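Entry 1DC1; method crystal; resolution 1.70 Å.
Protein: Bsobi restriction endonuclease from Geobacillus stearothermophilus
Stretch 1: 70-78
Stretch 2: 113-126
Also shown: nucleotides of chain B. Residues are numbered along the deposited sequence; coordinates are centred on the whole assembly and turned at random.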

# COMPACT_ATOMS: atom_id res chain seq x y z
N ASP D 70 -18.18 18.77 8.24
CA ASP D 70 -17.42 17.60 7.80
C ASP D 70 -16.11 18.02 7.16
O ASP D 70 -15.07 17.40 7.40
CB ASP D 70 -18.29 16.77 6.86
CG ASP D 70 -19.53 16.21 7.57
OD1 ASP D 70 -19.39 15.61 8.67
OD2 ASP D 70 -20.64 16.36 7.06
N ALA D 71 -16.17 19.09 6.37
CA ALA D 71 -14.99 19.68 5.72
C ALA D 71 -14.00 20.15 6.82
O ALA D 71 -12.79 19.95 6.71
CB ALA D 71 -15.41 20.86 4.84
N LEU D 72 -14.52 20.79 7.88
CA LEU D 72 -13.68 21.24 8.99
C LEU D 72 -13.00 20.02 9.65
O LEU D 72 -11.79 20.09 9.97
CB LEU D 72 -14.48 21.98 10.09
CG LEU D 72 -15.15 23.32 9.85
CD1 LEU D 72 -15.68 23.83 11.22
CD2 LEU D 72 -14.16 24.31 9.26
N LEU D 73 -13.75 18.94 9.86
CA LEU D 73 -13.15 17.75 10.46
C LEU D 73 -12.06 17.24 9.52
O LEU D 73 -10.95 16.91 9.99
CB LEU D 73 -14.16 16.64 10.71
CG LEU D 73 -13.66 15.29 11.30
CD1 LEU D 73 -13.00 15.50 12.70
CD2 LEU D 73 -14.84 14.32 11.39
N TYR D 74 -12.33 17.19 8.22
CA TYR D 74 -11.32 16.71 7.31
C TYR D 74 -10.07 17.59 7.31
O TYR D 74 -8.94 17.08 7.38
CB TYR D 74 -11.88 16.59 5.88
CG TYR D 74 -11.22 15.44 5.12
CD1 TYR D 74 -9.91 15.58 4.60
CD2 TYR D 74 -11.85 14.19 4.99
CE1 TYR D 74 -9.24 14.49 3.97
CE2 TYR D 74 -11.19 13.11 4.38
CZ TYR D 74 -9.88 13.29 3.88
OH TYR D 74 -9.20 12.25 3.34
N ALA D 75 -10.27 18.91 7.24
CA ALA D 75 -9.17 19.88 7.25
C ALA D 75 -8.35 19.83 8.55
O ALA D 75 -7.19 20.24 8.55
CB ALA D 75 -9.70 21.32 7.02
N SER D 76 -8.96 19.31 9.63
CA SER D 76 -8.32 19.19 10.93
C SER D 76 -7.38 17.99 10.98
O SER D 76 -6.76 17.73 12.01
CB SER D 76 -9.36 19.14 12.06
OG SER D 76 -9.76 17.82 12.38
N GLY D 77 -7.24 17.27 9.87
CA GLY D 77 -6.31 16.15 9.83
C GLY D 77 -6.90 14.78 9.99
O GLY D 77 -6.14 13.83 10.20
N ILE D 78 -8.23 14.68 9.89
CA ILE D 78 -8.94 13.42 10.04
C ILE D 78 -9.47 12.82 8.72
O ILE D 78 -10.44 13.32 8.13
CB ILE D 78 -10.11 13.58 11.08
CG1 ILE D 78 -9.61 14.24 12.38
CG2 ILE D 78 -10.78 12.21 11.32
CD1 ILE D 78 -8.50 13.48 13.08
P DA B 9 -5.11 7.49 6.52
OP1 DA B 9 -3.91 8.34 6.76
OP2 DA B 9 -6.04 7.23 7.66
O5' DA B 9 -5.97 8.02 5.27
C5' DA B 9 -5.46 8.99 4.30
C4' DA B 9 -5.93 8.65 2.91
O4' DA B 9 -5.12 7.63 2.30
C3' DA B 9 -7.35 8.11 2.79
O3' DA B 9 -8.31 9.17 2.92
C2' DA B 9 -7.33 7.43 1.43
C1' DA B 9 -5.91 6.88 1.37
N9 DA B 9 -5.85 5.47 1.79
C8 DA B 9 -5.80 4.98 3.08
N7 DA B 9 -5.79 3.67 3.14
C5 DA B 9 -5.82 3.27 1.81
C6 DA B 9 -5.81 2.00 1.19
N6 DA B 9 -5.76 0.84 1.84
N1 DA B 9 -5.86 1.97 -0.15
C2 DA B 9 -5.91 3.12 -0.84
N3 DA B 9 -5.91 4.35 -0.38
C4 DA B 9 -5.86 4.37 0.96
P DG B 10 -9.87 8.83 3.00
OP1 DG B 10 -10.53 10.11 3.36
OP2 DG B 10 -10.06 7.64 3.86
O5' DG B 10 -10.19 8.53 1.47
C5' DG B 10 -11.24 7.68 1.07
C4' DG B 10 -10.88 7.03 -0.25
O4' DG B 10 -9.64 6.31 -0.10
C3' DG B 10 -11.90 5.97 -0.64
O3' DG B 10 -12.82 6.54 -1.55
C2' DG B 10 -11.10 4.89 -1.32
C1' DG B 10 -9.76 4.98 -0.62
N9 DG B 10 -9.60 4.06 0.50
C8 DG B 10 -9.40 4.39 1.82
N7 DG B 10 -9.19 3.36 2.58
C5 DG B 10 -9.28 2.27 1.71
C6 DG B 10 -9.12 0.85 1.96
O6 DG B 10 -8.91 0.28 3.04
N1 DG B 10 -9.25 0.10 0.79
C2 DG B 10 -9.58 0.62 -0.46
N2 DG B 10 -9.73 -0.28 -1.47
N3 DG B 10 -9.76 1.93 -0.69
C4 DG B 10 -9.57 2.69 0.43
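Stretch 2 (113-126) ELIFRYLLFQGDSL

Stretch 2 is helical throughout, 113-126 being part of a longer helix, and it crosses helix 70-75 at 72°, with the axes 8.5 Å apart at closest approach. At the crossing sits Ala 75, whose CA lies 4.0 Å from Tyr 118 CA.

Apolar packing spreads from this point. Ala 75 CB meets Leu 114 CD1 at 3.5 Å and Tyr 118 CB at 3.9 Å. One turn earlier, Ala 71 CB rests 3.9 Å from Tyr 118 CE1, while Leu 72 CD2 reaches Leu 114 CD2 at 3.7 Å.

Aromatic contacts extend the interface toward the C-terminal part of stretch 2. Phe 121, chi1 m, offers a ring face to Gly 77, whose CA sits 3.9 Å from the ring centroid; its edge meets Ala 75 O, 3.0 Å from CE2. Gly 77, the first residue to leave helical angles after helix 70-75, closes a Schellman motif; at phi 100° and psi 13° a CB would be jammed against Ser 76 O, which calls for glycine. Tyr 74 CE1 packs 3.7 Å from Phe 121 CB, with Gln 122 OE1 over one face of the Tyr 74 ring.

No direct hydrogen bond joins the stretches; water does. One water donates to Tyr 74 OH (2.9 Å) and Phe 121 O (3.1 Å), another links Ala 75 O to Arg 117 NH1, each 3.0 Å from the water oxygen. Tyr 74 OH donates to DG10 OP1 at 2.5 Å.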

# COMPACT_ATOMS: atom_id res chain seq x y z
N GLU D 113 -6.21 29.55 5.02
CA GLU D 113 -5.55 28.55 5.88
C GLU D 113 -6.45 27.28 5.87
O GLU D 113 -5.97 26.16 5.69
CB GLU D 113 -5.39 29.07 7.33
CG GLU D 113 -4.62 28.09 8.24
CD GLU D 113 -3.13 27.91 7.85
OE1 GLU D 113 -2.59 28.79 7.16
OE2 GLU D 113 -2.49 26.89 8.23
N LEU D 114 -7.75 27.47 6.06
CA LEU D 114 -8.70 26.36 6.07
C LEU D 114 -8.76 25.62 4.74
O LEU D 114 -8.69 24.37 4.68
CB LEU D 114 -10.11 26.89 6.38
CG LEU D 114 -11.26 25.88 6.29
CD1 LEU D 114 -10.97 24.61 7.13
CD2 LEU D 114 -12.53 26.61 6.81
N ILE D 115 -8.92 26.39 3.65
CA ILE D 115 -9.01 25.81 2.29
C ILE D 115 -7.73 25.05 1.90
O ILE D 115 -7.82 23.97 1.33
CB ILE D 115 -9.32 26.90 1.16
CG1 ILE D 115 -10.58 27.77 1.51
CG2 ILE D 115 -9.55 26.20 -0.15
CD1 ILE D 115 -11.79 27.01 2.01
N PHE D 116 -6.57 25.61 2.21
CA PHE D 116 -5.27 25.00 1.93
C PHE D 116 -5.16 23.68 2.72
O PHE D 116 -4.70 22.68 2.17
CB PHE D 116 -4.12 25.94 2.36
CG PHE D 116 -3.93 27.15 1.48
CD1 PHE D 116 -4.68 27.34 0.30
CD2 PHE D 116 -2.99 28.11 1.82
CE1 PHE D 116 -4.50 28.48 -0.52
CE2 PHE D 116 -2.79 29.25 1.00
CZ PHE D 116 -3.55 29.44 -0.16
N ARG D 117 -5.58 23.67 4.00
CA ARG D 117 -5.50 22.44 4.79
C ARG D 117 -6.50 21.42 4.32
O ARG D 117 -6.20 20.23 4.26
CB ARG D 117 -5.66 22.73 6.26
CG ARG D 117 -4.33 23.25 6.78
CD ARG D 117 -4.27 23.87 8.23
NE ARG D 117 -2.85 24.17 8.49
CZ ARG D 117 -1.95 23.28 8.89
NH1 ARG D 117 -2.31 22.01 9.11
NH2 ARG D 117 -0.69 23.63 9.00
N TYR D 118 -7.69 21.89 3.96
CA TYR D 118 -8.72 20.99 3.47
C TYR D 118 -8.20 20.25 2.17
O TYR D 118 -8.36 19.04 2.04
CB TYR D 118 -9.98 21.82 3.21
CG TYR D 118 -11.01 21.08 2.44
CD1 TYR D 118 -11.85 20.18 3.08
CD2 TYR D 118 -11.12 21.27 1.05
CE1 TYR D 118 -12.80 19.47 2.33
CE2 TYR D 118 -12.06 20.57 0.32
CZ TYR D 118 -12.90 19.69 0.95
OH TYR D 118 -13.86 19.07 0.21
N LEU D 119 -7.53 20.98 1.26
CA LEU D 119 -6.99 20.41 0.01
C LEU D 119 -5.78 19.50 0.27
O LEU D 119 -5.65 18.43 -0.32
CB LEU D 119 -6.58 21.54 -0.97
CG LEU D 119 -7.73 22.24 -1.73
CD1 LEU D 119 -7.27 23.63 -2.27
CD2 LEU D 119 -8.22 21.32 -2.87
N LEU D 120 -4.87 19.97 1.10
CA LEU D 120 -3.72 19.17 1.43
C LEU D 120 -4.15 17.77 1.93
O LEU D 120 -3.58 16.78 1.50
CB LEU D 120 -2.90 19.87 2.52
CG LEU D 120 -1.65 19.09 2.95
CD1 LEU D 120 -0.69 19.11 1.74
CD2 LEU D 120 -1.02 19.70 4.25
N PHE D 121 -5.11 17.70 2.87
CA PHE D 121 -5.54 16.39 3.38
C PHE D 121 -6.44 15.65 2.36
O PHE D 121 -6.35 14.43 2.23
CB PHE D 121 -6.23 16.53 4.76
CG PHE D 121 -5.30 17.05 5.86
CD1 PHE D 121 -4.00 16.56 5.98
CD2 PHE D 121 -5.68 18.08 6.66
CE1 PHE D 121 -3.10 17.13 6.88
CE2 PHE D 121 -4.80 18.65 7.56
CZ PHE D 121 -3.51 18.18 7.67
N GLN D 122 -7.26 16.38 1.60
CA GLN D 122 -8.11 15.76 0.57
C GLN D 122 -7.22 15.13 -0.54
O GLN D 122 -7.64 14.23 -1.24
CB GLN D 122 -9.06 16.82 -0.03
CG GLN D 122 -10.31 17.04 0.81
CD GLN D 122 -11.32 15.89 0.69
OE1 GLN D 122 -11.74 15.28 1.68
NE2 GLN D 122 -11.73 15.61 -0.53
N GLY D 123 -6.00 15.61 -0.71
CA GLY D 123 -5.12 15.02 -1.71
C GLY D 123 -4.86 13.55 -1.41
O GLY D 123 -4.66 12.75 -2.33
N ASP D 124 -4.84 13.17 -0.14
CA ASP D 124 -4.60 11.76 0.20
C ASP D 124 -5.87 10.97 -0.17
O ASP D 124 -5.80 9.80 -0.54
CB ASP D 124 -4.28 11.63 1.70
CG ASP D 124 -3.31 10.47 2.03
OD1 ASP D 124 -2.93 9.66 1.17
OD2 ASP D 124 -2.91 10.40 3.19
N SER D 125 -7.03 11.62 -0.05
CA SER D 125 -8.31 10.99 -0.44
C SER D 125 -8.34 10.75 -1.97
O SER D 125 -8.75 9.67 -2.40
CB SER D 125 -9.52 11.86 -0.05
OG SER D 125 -10.69 11.33 -0.62
N LEU D 126 -7.93 11.76 -2.76
CA LEU D 126 -7.88 11.61 -4.21
C LEU D 126 -6.91 10.48 -4.53
O LEU D 126 -7.22 9.66 -5.34
CB LEU D 126 -7.44 12.91 -4.92
CG LEU D 126 -7.14 12.74 -6.44
CD1 LEU D 126 -8.36 12.30 -7.21
CD2 LEU D 126 -6.61 14.02 -7.01
O HOH W 1 -6.69 12.55 4.68
O HOH W 2 -4.78 20.81 10.19